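Local coordinates for protein putative uronate isomerase (Thermotoga maritima, PDB 4NAR) that has no established activity but probably works as an isomerase related to lactate racemase, at residues A[325-330]-A[351-356]; A[42-47]-A[229-234]; A[108-113]-A[132-137]. One frame throughout, in Å; residues are numbered along the deposited sequence.

Interaction 1: residues A[325-330]-A[351-356]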
ATOM      1  N   ARG A 325      16.506  11.658  -1.800  1.00 22.33           N
ATOM      2  CA  ARG A 325      17.454  12.628  -1.246  1.00 22.59           C
ATOM      3  C   ARG A 325      17.817  13.757  -2.228  1.00 26.25           C
ATOM      4  O   ARG A 325      18.066  14.884  -1.802  1.00 30.32           O
ATOM      5  CB  ARG A 325      18.725  11.923  -0.753  1.00 17.09           C
ATOM      6  CG  ARG A 325      18.551  11.148   0.553  1.00 47.08           C
ATOM      7  CD  ARG A 325      19.857  10.468   1.021  1.00 46.43           C
ATOM      8  NE  ARG A 325      20.064   9.159   0.392  1.00 56.83           N
ATOM      9  CZ  ARG A 325      21.017   8.876  -0.504  1.00 56.76           C
ATOM     10  NH1 ARG A 325      21.875   9.813  -0.888  1.00 51.82           N
ATOM     11  NH2 ARG A 325      21.115   7.645  -1.009  1.00 54.73           N
ATOM     12  N   GLU A 326      17.854  13.459  -3.529  1.00 27.55           N
ATOM     13  CA  GLU A 326      18.093  14.494  -4.540  1.00 28.31           C
ATOM     14  C   GLU A 326      17.019  15.588  -4.509  1.00 28.69           C
ATOM     15  O   GLU A 326      17.322  16.776  -4.334  1.00 29.38           O
ATOM     16  CB  GLU A 326      18.150  13.887  -5.946  1.00 28.87           C
ATOM     17  CG  GLU A 326      19.555  13.792  -6.539  1.00 46.86           C
ATOM     18  CD  GLU A 326      19.762  12.531  -7.392  1.00 56.32           C
ATOM     19  OE1 GLU A 326      18.844  12.175  -8.182  1.00 53.62           O
ATOM     20  OE2 GLU A 326      20.844  11.897  -7.267  1.00 56.99           O
ATOM     21  N   ILE A 327      15.765  15.189  -4.690  1.00 21.14           N
ATOM     22  CA  ILE A 327      14.690  16.163  -4.764  1.00 23.92           C
ATOM     23  C   ILE A 327      14.264  16.688  -3.375  1.00 30.76           C
ATOM     24  O   ILE A 327      13.913  17.861  -3.232  1.00 28.77           O
ATOM     25  CB  ILE A 327      13.474  15.606  -5.567  1.00 23.86           C
ATOM     26  CG1 ILE A 327      12.517  16.736  -5.966  1.00 17.71           C
ATOM     27  CG2 ILE A 327      12.754  14.460  -4.810  1.00 15.85           C
ATOM     28  CD1 ILE A 327      11.231  16.230  -6.582  1.00 22.47           C
ATOM     29  N   GLY A 328      14.301  15.826  -2.357  1.00 28.73           N
ATOM     30  CA  GLY A 328      13.856  16.217  -1.025  1.00 21.51           C
ATOM     31  C   GLY A 328      12.346  16.444  -0.958  1.00 31.22           C
ATOM     32  O   GLY A 328      11.614  16.301  -1.963  1.00 20.96           O
ATOM     33  N   TYR A 329      11.865  16.823   0.223  1.00 29.99           N
ATOM     34  CA  TYR A 329      10.423  16.869   0.455  1.00 21.17           C
ATOM     35  C   TYR A 329       9.830  18.263   0.288  1.00 18.00           C
ATOM     36  O   TYR A 329      10.172  19.189   1.021  1.00 21.46           O
ATOM     37  CB  TYR A 329      10.105  16.282   1.826  1.00 15.56           C
ATOM     38  CG  TYR A 329      10.336  14.782   1.900  1.00 16.13           C
ATOM     39  CD1 TYR A 329       9.299  13.887   1.620  1.00 15.99           C
ATOM     40  CD2 TYR A 329      11.578  14.261   2.246  1.00 15.09           C
ATOM     41  CE1 TYR A 329       9.496  12.505   1.687  1.00 16.21           C
ATOM     42  CE2 TYR A 329      11.784  12.887   2.326  1.00 15.46           C
ATOM     43  CZ  TYR A 329      10.734  12.010   2.041  1.00 17.73           C
ATOM     44  OH  TYR A 329      10.916  10.639   2.102  1.00 21.65           O
ATOM     45  N   HIS A 330       8.916  18.394  -0.669  1.00 23.84           N
ATOM     46  CA  HIS A 330       8.382  19.691  -1.061  1.00 25.38           C
ATOM     47  C   HIS A 330       6.919  19.600  -1.477  1.00 29.59           C
ATOM     48  O   HIS A 330       6.389  18.499  -1.663  1.00 22.43           O
ATOM     49  CB  HIS A 330       9.175  20.234  -2.249  1.00 26.35           C
ATOM     50  CG  HIS A 330      10.643  20.394  -1.986  1.00 23.94           C
ATOM     51  ND1 HIS A 330      11.189  21.574  -1.536  1.00 23.68           N
ATOM     52  CD2 HIS A 330      11.678  19.523  -2.129  1.00 17.69           C
ATOM     53  CE1 HIS A 330      12.502  21.431  -1.410  1.00 20.39           C
ATOM     54  NE2 HIS A 330      12.819  20.197  -1.758  1.00 18.35           N
ATOM     55  N   ALA A 351       5.780  11.749  -6.566  1.00 21.03           N
ATOM     56  CA  ALA A 351       4.486  11.689  -5.884  1.00 21.40           C
ATOM     57  C   ALA A 351       4.673  11.471  -4.370  1.00 19.45           C
ATOM     58  O   ALA A 351       3.990  12.100  -3.546  1.00 17.59           O
ATOM     59  CB  ALA A 351       3.590  10.592  -6.507  1.00 12.81           C
ATOM     60  N   HIS A 352       5.609  10.590  -4.015  1.00 15.83           N
ATOM     61  CA  HIS A 352       5.869  10.244  -2.614  1.00 22.49           C
ATOM     62  C   HIS A 352       6.212  11.476  -1.767  1.00 19.96           C
ATOM     63  O   HIS A 352       5.642  11.714  -0.693  1.00 18.10           O
ATOM     64  CB  HIS A 352       7.035   9.263  -2.541  1.00 21.99           C
ATOM     65  CG  HIS A 352       7.712   9.225  -1.198  1.00 23.36           C
ATOM     66  ND1 HIS A 352       7.146   8.633  -0.093  1.00 23.32           N
ATOM     67  CD2 HIS A 352       8.924   9.692  -0.804  1.00 20.04           C
ATOM     68  CE1 HIS A 352       7.979   8.738   0.938  1.00 12.42           C
ATOM     69  NE2 HIS A 352       9.055   9.379   0.533  1.00 25.11           N
ATOM     70  N   VAL A 353       7.166  12.240  -2.279  1.00 19.62           N
ATOM     71  CA  VAL A 353       7.646  13.461  -1.652  1.00 25.45           C
ATOM     72  C   VAL A 353       6.504  14.480  -1.387  1.00 20.77           C
ATOM     73  O   VAL A 353       6.370  15.001  -0.287  1.00 21.77           O
ATOM     74  CB  VAL A 353       8.824  14.015  -2.512  1.00 28.08           C
ATOM     75  CG1 VAL A 353       8.729  15.507  -2.710  1.00 34.77           C
ATOM     76  CG2 VAL A 353      10.165  13.554  -1.928  1.00 16.73           C
ATOM     77  N   ILE A 354       5.661  14.736  -2.379  1.00 20.04           N
ATOM     78  CA  ILE A 354       4.507  15.605  -2.184  1.00 20.03           C
ATOM     79  C   ILE A 354       3.567  15.000  -1.148  1.00 22.60           C
ATOM     80  O   ILE A 354       3.069  15.701  -0.255  1.00 22.78           O
ATOM     81  CB  ILE A 354       3.712  15.774  -3.484  1.00 19.88           C
ATOM     82  CG1 ILE A 354       4.600  16.355  -4.595  1.00 17.82           C
ATOM     83  CG2 ILE A 354       2.465  16.650  -3.240  1.00 17.89           C
ATOM     84  CD1 ILE A 354       3.968  16.301  -6.004  1.00 15.28           C
ATOM     85  N   ASN A 355       3.317  13.701  -1.285  1.00 18.26           N
ATOM     86  CA  ASN A 355       2.458  12.980  -0.360  1.00 19.08           C
ATOM     87  C   ASN A 355       2.869  13.172   1.108  1.00 21.64           C
ATOM     88  O   ASN A 355       2.032  13.479   1.976  1.00 17.06           O
ATOM     89  CB  ASN A 355       2.429  11.500  -0.737  1.00 21.44           C
ATOM     90  CG  ASN A 355       1.480  11.212  -1.901  1.00 23.31           C
ATOM     91  OD1 ASN A 355       0.512  11.964  -2.132  1.00 25.67           O
ATOM     92  ND2 ASN A 355       1.739  10.115  -2.627  1.00 14.64           N
ATOM     93  N   VAL A 356       4.161  13.000   1.377  1.00 22.14           N
ATOM     94  CA  VAL A 356       4.682  13.209   2.718  1.00 19.64           C
ATOM     95  C   VAL A 356       4.607  14.683   3.161  1.00 24.66           C
ATOM     96  O   VAL A 356       4.100  14.983   4.261  1.00 22.37           O
ATOM     97  CB  VAL A 356       6.131  12.721   2.858  1.00 25.35           C
ATOM     98  CG1 VAL A 356       6.694  13.121   4.236  1.00 20.12           C
ATOM     99  CG2 VAL A 356       6.224  11.202   2.640  1.00 23.94           C
TER
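Tyr329 and His352 carry the polar part of this contact, a hydrogen bond of 2.7 Å between Tyr329 OH and His352 NE2 in which either partner could hold the proton. The hydroxyl meets the imidazole at its edge, near the ring plane, while the two rings stay oblique, their planes 69° apart. Trp283 stacks on His352, which probably helps to hold the imidazole that Tyr329 meets.

Helix 318-327 gives way here: Gly328, with positive phi, is the first residue to leave helical geometry, and the chain then passes in extended form beside helix 347-357. This break lets Tyr329 lie against the buried flank of the second helix, with its own carbonyl bonded to Asn390 ND2.

Apolar contacts fill in around the phenol. Val353 CG2 sits over one face of the Tyr329 ring, 3.9 Å from the centroid and offset toward the rim, a CH-pi contact. Val356 CB approaches obliquely, 3.6 Å from Tyr329 CE1, and on the helical side Ile327 CG2 reaches Val353 CG2 at 4.0 Å.

Backbone atoms make the remaining approaches. Gly328 O lies close to both methyls of Val353, whose chi1 of 136° is far from staggered, making their exact positions doubtful. Further along, Ile354 CA points its hydrogen at His330 O over 3.5 Å, while the imidazole of His330 bonds through ND1 to Glu369.

Interaction 2: residues A[42-47]-A[229-234]; sequences VDFTHL and EEVIPR
The Phe44 ring takes Pro233 on one face and Val231 at its edge. Pro233 CB stands over the ring centre, 3.6 Å from the centroid and only 11° off the normal, a well-centred CH-pi contact; Pro233 CG is shifted toward the root of the ring, 3.7 Å from Phe44 CG. Near the ring plane, Val231 CG1 comes within 4.2 Å of Phe44 CD2. A chi1 of 58° puts Phe44 CG, where the ring is rooted, between the backbone N and the carbonyl carbon.

Val42 CG1 extends the apolar patch with a 3.7 Å contact to Val231 CG2, and Leu47 CD1 adds a looser one to Pro233 CG.

Phe44 occupies the N-cap position of helix 45-58. Just before it, Asp43 forms an Asx turn: OD1 accepts Thr45 N at 2.9 Å, from above the carboxylate plane. Asp43 OD2 bonds to Thr37 OG1, tying this turn to the loop after strand 31-36.

Val231 and Pro233, on strand 231-240 of the mixed sheet, pack on the loop and first turn of helix 45-58. Met223 of the adjacent strand 217-227 and Ile15 of helix 12-24 also touch Phe44.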
ATOM      1  N   VAL A  42       0.385  -5.763   8.332  1.00 25.53           N
ATOM      2  CA  VAL A  42      -0.014  -6.540   9.502  1.00 25.52           C
ATOM      3  C   VAL A  42      -1.498  -6.903   9.365  1.00 27.67           C
ATOM      4  O   VAL A  42      -2.382  -6.037   9.475  1.00 27.53           O
ATOM      5  CB  VAL A  42       0.280  -5.776  10.823  1.00 33.53           C
ATOM      6  CG1 VAL A  42       0.148  -6.705  12.044  1.00 26.34           C
ATOM      7  CG2 VAL A  42       1.688  -5.177  10.767  1.00 31.75           C
ATOM      8  N   ASP A  43      -1.762  -8.185   9.109  1.00 25.38           N
ATOM      9  CA  ASP A  43      -3.107  -8.663   8.817  1.00 18.90           C
ATOM     10  C   ASP A  43      -3.236 -10.114   9.267  1.00 20.44           C
ATOM     11  O   ASP A  43      -2.355 -10.621   9.972  1.00 21.95           O
ATOM     12  CB  ASP A  43      -3.422  -8.512   7.314  1.00 12.72           C
ATOM     13  CG  ASP A  43      -2.395  -9.225   6.397  1.00 27.65           C
ATOM     14  OD1 ASP A  43      -1.927 -10.360   6.703  1.00 19.76           O
ATOM     15  OD2 ASP A  43      -2.068  -8.642   5.330  1.00 26.14           O
ATOM     16  N   PHE A  44      -4.300 -10.799   8.845  1.00 20.88           N
ATOM     17  CA  PHE A  44      -4.467 -12.198   9.246  1.00 26.25           C
ATOM     18  C   PHE A  44      -4.237 -13.226   8.115  1.00 24.75           C
ATOM     19  O   PHE A  44      -4.819 -14.332   8.123  1.00 26.71           O
ATOM     20  CB  PHE A  44      -5.796 -12.428   9.999  1.00 20.90           C
ATOM     21  CG  PHE A  44      -7.031 -12.039   9.217  1.00 23.75           C
ATOM     22  CD1 PHE A  44      -7.788 -12.998   8.548  1.00 23.10           C
ATOM     23  CD2 PHE A  44      -7.444 -10.720   9.161  1.00 23.23           C
ATOM     24  CE1 PHE A  44      -8.937 -12.628   7.838  1.00 22.89           C
ATOM     25  CE2 PHE A  44      -8.584 -10.348   8.452  1.00 17.88           C
ATOM     26  CZ  PHE A  44      -9.330 -11.300   7.796  1.00 16.56           C
ATOM     27  N   THR A  45      -3.363 -12.865   7.172  1.00 19.81           N
ATOM     28  CA  THR A  45      -2.972 -13.774   6.095  1.00 21.43           C
ATOM     29  C   THR A  45      -2.681 -15.187   6.598  1.00 20.42           C
ATOM     30  O   THR A  45      -3.162 -16.172   6.022  1.00 22.89           O
ATOM     31  CB  THR A  45      -1.713 -13.293   5.354  1.00 19.08           C
ATOM     32  OG1 THR A  45      -1.949 -11.999   4.772  1.00 20.28           O
ATOM     33  CG2 THR A  45      -1.317 -14.306   4.283  1.00 13.88           C
ATOM     34  N   HIS A  46      -1.908 -15.269   7.677  1.00 18.81           N
ATOM     35  CA  HIS A  46      -1.478 -16.553   8.230  1.00 21.37           C
ATOM     36  C   HIS A  46      -2.640 -17.513   8.518  1.00 30.31           C
ATOM     37  O   HIS A  46      -2.502 -18.720   8.309  1.00 34.43           O
ATOM     38  CB  HIS A  46      -0.585 -16.352   9.466  1.00 22.03           C
ATOM     39  CG  HIS A  46      -1.293 -15.775  10.661  1.00 26.79           C
ATOM     40  ND1 HIS A  46      -1.475 -16.485  11.825  1.00 28.41           N
ATOM     41  CD2 HIS A  46      -1.829 -14.545  10.870  1.00 26.05           C
ATOM     42  CE1 HIS A  46      -2.109 -15.722  12.709  1.00 27.24           C
ATOM     43  NE2 HIS A  46      -2.333 -14.547  12.155  1.00 28.37           N
ATOM     44  N   LEU A  47      -3.781 -16.976   8.964  1.00 28.99           N
ATOM     45  CA  LEU A  47      -4.978 -17.783   9.175  1.00 29.75           C
ATOM     46  C   LEU A  47      -5.575 -18.244   7.847  1.00 29.09           C
ATOM     47  O   LEU A  47      -6.165 -19.320   7.763  1.00 28.93           O
ATOM     48  CB  LEU A  47      -6.049 -17.011   9.968  1.00 27.93           C
ATOM     49  CG  LEU A  47      -5.837 -16.607  11.439  1.00 30.21           C
ATOM     50  CD1 LEU A  47      -7.028 -15.778  11.935  1.00 22.79           C
ATOM     51  CD2 LEU A  47      -5.619 -17.812  12.351  1.00 26.64           C
ATOM     52  N   GLU A 229      -4.155  -3.679  19.654  1.00 47.57           N
ATOM     53  CA  GLU A 229      -2.863  -4.153  20.116  1.00 50.34           C
ATOM     54  C   GLU A 229      -2.519  -5.404  19.327  1.00 44.94           C
ATOM     55  O   GLU A 229      -1.353  -5.742  19.145  1.00 52.76           O
ATOM     56  CB  GLU A 229      -2.892  -4.434  21.617  1.00 61.27           C
ATOM     57  CG  GLU A 229      -3.176  -3.190  22.439  1.00 69.35           C
ATOM     58  CD  GLU A 229      -2.487  -3.230  23.786  1.00 78.19           C
ATOM     59  OE1 GLU A 229      -1.968  -4.326  24.148  1.00 76.46           O
ATOM     60  OE2 GLU A 229      -2.466  -2.169  24.470  1.00 82.85           O
ATOM     61  N   GLU A 230      -3.566  -6.085  18.871  1.00 38.83           N
ATOM     62  CA  GLU A 230      -3.458  -7.191  17.939  1.00 37.99           C
ATOM     63  C   GLU A 230      -4.373  -6.925  16.739  1.00 34.16           C
ATOM     64  O   GLU A 230      -5.150  -5.954  16.724  1.00 26.72           O
ATOM     65  CB  GLU A 230      -3.863  -8.505  18.613  1.00 48.46           C
ATOM     66  CG  GLU A 230      -2.784  -9.121  19.486  1.00 68.04           C
ATOM     67  CD  GLU A 230      -2.954 -10.632  19.661  1.00 81.34           C
ATOM     68  OE1 GLU A 230      -2.131 -11.392  19.100  1.00 85.65           O
ATOM     69  OE2 GLU A 230      -3.909 -11.054  20.354  1.00 81.85           O
ATOM     70  N   VAL A 231      -4.277  -7.794  15.738  1.00 32.01           N
ATOM     71  CA  VAL A 231      -5.161  -7.727  14.584  1.00 28.11           C
ATOM     72  C   VAL A 231      -6.471  -8.444  14.912  1.00 28.14           C
ATOM     73  O   VAL A 231      -6.471  -9.619  15.288  1.00 29.67           O
ATOM     74  CB  VAL A 231      -4.490  -8.346  13.321  1.00 21.88           C
ATOM     75  CG1 VAL A 231      -5.518  -8.635  12.220  1.00 15.06           C
ATOM     76  CG2 VAL A 231      -3.373  -7.439  12.811  1.00 18.98           C
ATOM     77  N   ILE A 232      -7.581  -7.724  14.775  1.00 30.30           N
ATOM     78  CA  ILE A 232      -8.912  -8.299  14.948  1.00 25.38           C
ATOM     79  C   ILE A 232      -9.523  -8.485  13.571  1.00 24.11           C
ATOM     80  O   ILE A 232      -9.945  -7.506  12.940  1.00 25.29           O
ATOM     81  CB  ILE A 232      -9.842  -7.357  15.769  1.00 25.87           C
ATOM     82  CG1 ILE A 232      -9.154  -6.926  17.063  1.00 28.28           C
ATOM     83  CG2 ILE A 232     -11.179  -8.034  16.088  1.00 23.32           C
ATOM     84  CD1 ILE A 232      -8.882  -5.449  17.128  1.00 32.09           C
ATOM     85  N   PRO A 233      -9.550  -9.736  13.080  1.00 23.82           N
ATOM     86  CA  PRO A 233     -10.193  -9.998  11.785  1.00 19.15           C
ATOM     87  C   PRO A 233     -11.675  -9.620  11.859  1.00 23.05           C
ATOM     88  O   PRO A 233     -12.316  -9.853  12.892  1.00 27.85           O
ATOM     89  CB  PRO A 233     -10.050 -11.515  11.612  1.00 16.67           C
ATOM     90  CG  PRO A 233      -8.881 -11.897  12.469  1.00 18.86           C
ATOM     91  CD  PRO A 233      -8.907 -10.935  13.649  1.00 19.81           C
ATOM     92  N   ARG A 234     -12.217  -9.048  10.790  1.00 22.81           N
ATOM     93  CA  ARG A 234     -13.600  -8.591  10.805  1.00 21.06           C
ATOM     94  C   ARG A 234     -14.401  -9.090   9.599  1.00 26.17           C
ATOM     95  O   ARG A 234     -15.632  -9.197   9.662  1.00 26.82           O
ATOM     96  CB  ARG A 234     -13.623  -7.068  10.865  1.00 16.86           C
ATOM     97  CG  ARG A 234     -13.042  -6.503  12.174  1.00 23.62           C
ATOM     98  CD  ARG A 234     -13.907  -6.884  13.416  1.00 28.38           C
ATOM     99  NE  ARG A 234     -15.327  -6.676  13.127  1.00 28.99           N
ATOM    100  CZ  ARG A 234     -15.959  -5.517  13.295  1.00 30.74           C
ATOM    101  NH1 ARG A 234     -15.303  -4.473  13.791  1.00 25.10           N
ATOM    102  NH2 ARG A 234     -17.248  -5.397  12.979  1.00 29.32           N
TER

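Interaction 3: residues A[108-113]-A[132-137]; sequences AFVGTL and IKVNRL
Val110 and Ile132 touch across a two-stranded antiparallel sheet, their side chains crossing obliquely with the CG2 methyls 3.6 Å apart. Val110 N donates to Ile132 O, and Ile132 N donates to Gly111 O over 2.7 Å. Gly111, at phi 152°, has a backbone shape in which a CB would collide with the carbonyl oxygen of Val110. Further along, Ala108 and Val134 form a hydrogen-bonded pair, exchanging two backbone bonds.

Ile132 is the hub. Its CG1 is anti to the carbonyl carbon (chi1 -61°), and CD1, set by an unstaggered chi2 of 115°, approaches Leu113 CG at 3.8 Å; the two side chains cross at about a right angle. The Val110 and Val134 side chains also cross at about a right angle, more loosely, with Val110 CG1 4.2 Å from Val134 CG2. Helix 198-213 packs against this side through Met209 on Ile132 and Ile210 on Val134, and Phe139 touches both Val110 and Val134.

Phe109 and Lys133, a non-hydrogen-bonded pair, lie on the other face of the sheet. Their side chains cross obliquely, Lys133 CG meeting the edge of the Phe109 ring 4.1 Å from CD1; the lysine then runs on to a salt bridge between NZ and Glu174. The Phe109 ring folds over its own strand, placing Gly111 N above its centre. Where strand 130-135 ends, Asn135 closes an Asx turn, with OD1 taking Leu137 N on an in-plane lone pair at 3.0 Å.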
ATOM      1  N   ALA A 108       5.844 -10.102 -17.629  1.00 24.86           N
ATOM      2  CA  ALA A 108       5.180 -10.393 -18.893  1.00 19.82           C
ATOM      3  C   ALA A 108       4.451  -9.136 -19.359  1.00 18.87           C
ATOM      4  O   ALA A 108       3.752  -8.478 -18.574  1.00 20.85           O
ATOM      5  CB  ALA A 108       4.198 -11.575 -18.749  1.00 13.84           C
ATOM      6  N   PHE A 109       4.626  -8.794 -20.628  1.00 21.59           N
ATOM      7  CA  PHE A 109       3.875  -7.695 -21.218  1.00 21.54           C
ATOM      8  C   PHE A 109       2.458  -8.178 -21.527  1.00 24.42           C
ATOM      9  O   PHE A 109       2.292  -9.208 -22.197  1.00 31.16           O
ATOM     10  CB  PHE A 109       4.550  -7.268 -22.516  1.00 21.49           C
ATOM     11  CG  PHE A 109       3.837  -6.161 -23.225  1.00 32.18           C
ATOM     12  CD1 PHE A 109       3.787  -4.891 -22.662  1.00 31.31           C
ATOM     13  CD2 PHE A 109       3.206  -6.382 -24.452  1.00 34.98           C
ATOM     14  CE1 PHE A 109       3.128  -3.849 -23.309  1.00 33.40           C
ATOM     15  CE2 PHE A 109       2.541  -5.350 -25.111  1.00 33.47           C
ATOM     16  CZ  PHE A 109       2.507  -4.075 -24.538  1.00 36.60           C
ATOM     17  N   VAL A 110       1.430  -7.464 -21.071  1.00 22.41           N
ATOM     18  CA  VAL A 110       0.074  -7.906 -21.426  1.00 28.11           C
ATOM     19  C   VAL A 110      -0.637  -6.976 -22.416  1.00 30.10           C
ATOM     20  O   VAL A 110      -1.618  -7.374 -23.056  1.00 25.52           O
ATOM     21  CB  VAL A 110      -0.857  -8.179 -20.192  1.00 32.84           C
ATOM     22  CG1 VAL A 110      -0.179  -9.095 -19.184  1.00 40.93           C
ATOM     23  CG2 VAL A 110      -1.300  -6.888 -19.535  1.00 29.81           C
ATOM     24  N   GLY A 111      -0.145  -5.746 -22.538  1.00 28.93           N
ATOM     25  CA  GLY A 111      -0.793  -4.756 -23.386  1.00 27.44           C
ATOM     26  C   GLY A 111      -0.531  -3.345 -22.895  1.00 22.39           C
ATOM     27  O   GLY A 111       0.196  -3.160 -21.916  1.00 24.44           O
ATOM     28  N   THR A 112      -1.108  -2.347 -23.562  1.00 22.16           N
ATOM     29  CA  THR A 112      -0.881  -0.955 -23.182  1.00 20.37           C
ATOM     30  C   THR A 112      -2.168  -0.256 -22.769  1.00 24.92           C
ATOM     31  O   THR A 112      -3.249  -0.614 -23.234  1.00 29.13           O
ATOM     32  CB  THR A 112      -0.256  -0.124 -24.337  1.00 22.47           C
ATOM     33  OG1 THR A 112      -0.991  -0.361 -25.537  1.00 31.28           O
ATOM     34  CG2 THR A 112       1.195  -0.503 -24.592  1.00 21.75           C
ATOM     35  N   LEU A 113      -2.042   0.736 -21.887  1.00 23.32           N
ATOM     36  CA  LEU A 113      -3.084   1.739 -21.709  1.00 23.08           C
ATOM     37  C   LEU A 113      -2.945   2.761 -22.847  1.00 24.38           C
ATOM     38  O   LEU A 113      -1.843   3.233 -23.123  1.00 29.03           O
ATOM     39  CB  LEU A 113      -2.941   2.437 -20.346  1.00 24.62           C
ATOM     40  CG  LEU A 113      -3.108   1.557 -19.096  1.00 25.08           C
ATOM     41  CD1 LEU A 113      -2.930   2.367 -17.814  1.00 25.30           C
ATOM     42  CD2 LEU A 113      -4.468   0.871 -19.092  1.00 22.23           C
ATOM     43  N   ILE A 132       1.712  -2.351 -19.814  1.00 20.47           N
ATOM     44  CA  ILE A 132       1.373  -3.054 -18.579  1.00 24.42           C
ATOM     45  C   ILE A 132       2.174  -4.347 -18.486  1.00 23.93           C
ATOM     46  O   ILE A 132       1.988  -5.264 -19.293  1.00 23.72           O
ATOM     47  CB  ILE A 132      -0.139  -3.383 -18.513  1.00 26.87           C
ATOM     48  CG1 ILE A 132      -0.953  -2.090 -18.534  1.00 36.06           C
ATOM     49  CG2 ILE A 132      -0.481  -4.177 -17.265  1.00 12.92           C
ATOM     50  CD1 ILE A 132      -1.803  -1.952 -19.769  1.00 40.05           C
ATOM     51  N   LYS A 133       3.052  -4.419 -17.489  1.00 22.12           N
ATOM     52  CA  LYS A 133       3.907  -5.588 -17.305  1.00 20.92           C
ATOM     53  C   LYS A 133       3.812  -6.115 -15.876  1.00 24.46           C
ATOM     54  O   LYS A 133       4.040  -5.365 -14.905  1.00 24.19           O
ATOM     55  CB  LYS A 133       5.360  -5.238 -17.630  1.00 21.94           C
ATOM     56  CG  LYS A 133       5.561  -4.662 -19.018  1.00 24.02           C
ATOM     57  CD  LYS A 133       7.018  -4.314 -19.234  1.00 31.99           C
ATOM     58  CE  LYS A 133       7.194  -3.396 -20.437  1.00 43.90           C
ATOM     59  NZ  LYS A 133       8.299  -2.423 -20.185  1.00 48.55           N
ATOM     60  N   VAL A 134       3.480  -7.400 -15.746  1.00 21.03           N
ATOM     61  CA  VAL A 134       3.314  -8.005 -14.435  1.00 19.87           C
ATOM     62  C   VAL A 134       4.096  -9.316 -14.340  1.00 21.87           C
ATOM     63  O   VAL A 134       4.516  -9.871 -15.380  1.00 12.56           O
ATOM     64  CB  VAL A 134       1.822  -8.235 -14.123  1.00 25.66           C
ATOM     65  CG1 VAL A 134       1.125  -6.890 -13.959  1.00 27.65           C
ATOM     66  CG2 VAL A 134       1.168  -9.052 -15.235  1.00 13.55           C
ATOM     67  N   ASN A 135       4.305  -9.787 -13.103  1.00 11.95           N
ATOM     68  CA  ASN A 135       5.115 -10.979 -12.865  1.00 16.62           C
ATOM     69  C   ASN A 135       4.639 -12.095 -13.773  1.00 21.37           C
ATOM     70  O   ASN A 135       3.419 -12.340 -13.864  1.00 20.93           O
ATOM     71  CB  ASN A 135       5.015 -11.461 -11.415  1.00 15.22           C
ATOM     72  CG  ASN A 135       6.163 -12.387 -11.045  1.00 16.00           C
ATOM     73  OD1 ASN A 135       6.258 -13.500 -11.555  1.00 17.93           O
ATOM     74  ND2 ASN A 135       7.064 -11.911 -10.183  1.00 15.81           N
ATOM     75  N   ARG A 136       5.574 -12.760 -14.452  1.00 20.24           N
ATOM     76  CA  ARG A 136       5.183 -13.742 -15.465  1.00 21.87           C
ATOM     77  C   ARG A 136       4.561 -14.993 -14.834  1.00 24.42           C
ATOM     78  O   ARG A 136       3.894 -15.775 -15.526  1.00 25.65           O
ATOM     79  CB  ARG A 136       6.350 -14.092 -16.390  1.00 18.55           C
ATOM     80  CG  ARG A 136       7.620 -14.446 -15.649  1.00 21.24           C
ATOM     81  CD  ARG A 136       8.689 -14.906 -16.625  1.00 32.65           C
ATOM     82  NE  ARG A 136       9.265 -16.176 -16.181  1.00 49.36           N
ATOM     83  CZ  ARG A 136       9.065 -17.348 -16.780  1.00 53.57           C
ATOM     84  NH1 ARG A 136       8.319 -17.426 -17.877  1.00 50.02           N
ATOM     85  NH2 ARG A 136       9.631 -18.445 -16.286  1.00 64.59           N
ATOM     86  N   LEU A 137       4.741 -15.152 -13.521  1.00 22.10           N
ATOM     87  CA  LEU A 137       4.096 -16.251 -12.794  1.00 24.96           C
ATOM     88  C   LEU A 137       2.584 -16.313 -12.988  1.00 19.54           C
ATOM     89  O   LEU A 137       2.018 -17.406 -13.061  1.00 20.62           O
ATOM     90  CB  LEU A 137       4.418 -16.221 -11.300  1.00 25.10           C
ATOM     91  CG  LEU A 137       5.656 -16.992 -10.828  1.00 19.44           C
ATOM     92  CD1 LEU A 137       5.965 -16.586  -9.391  1.00 21.26           C
ATOM     93  CD2 LEU A 137       5.437 -18.505 -10.914  1.00 16.27           C
TER

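How the interactions relate
The three contacts are well separated, with centres 28 to 32 Å apart and nearest atoms no closer than about 15 Å. Along the chain, interaction 3 is nested inside the long loop closed by interaction 2, and interaction 1 follows both. Interaction 2 joins the start of helix 45-58 to strand 231-240 of the mixed sheet. Interaction 3 is local and pairs the strands of a small separate sheet; both its segments, like segment 42-47, fall in the lactate racemase N-terminal family region. Interaction 1 joins the end of helix 318-327 and the loop after it to helix 347-357, across the chain's centre from interaction 2. The three contacts thus lie in different parts of the fold.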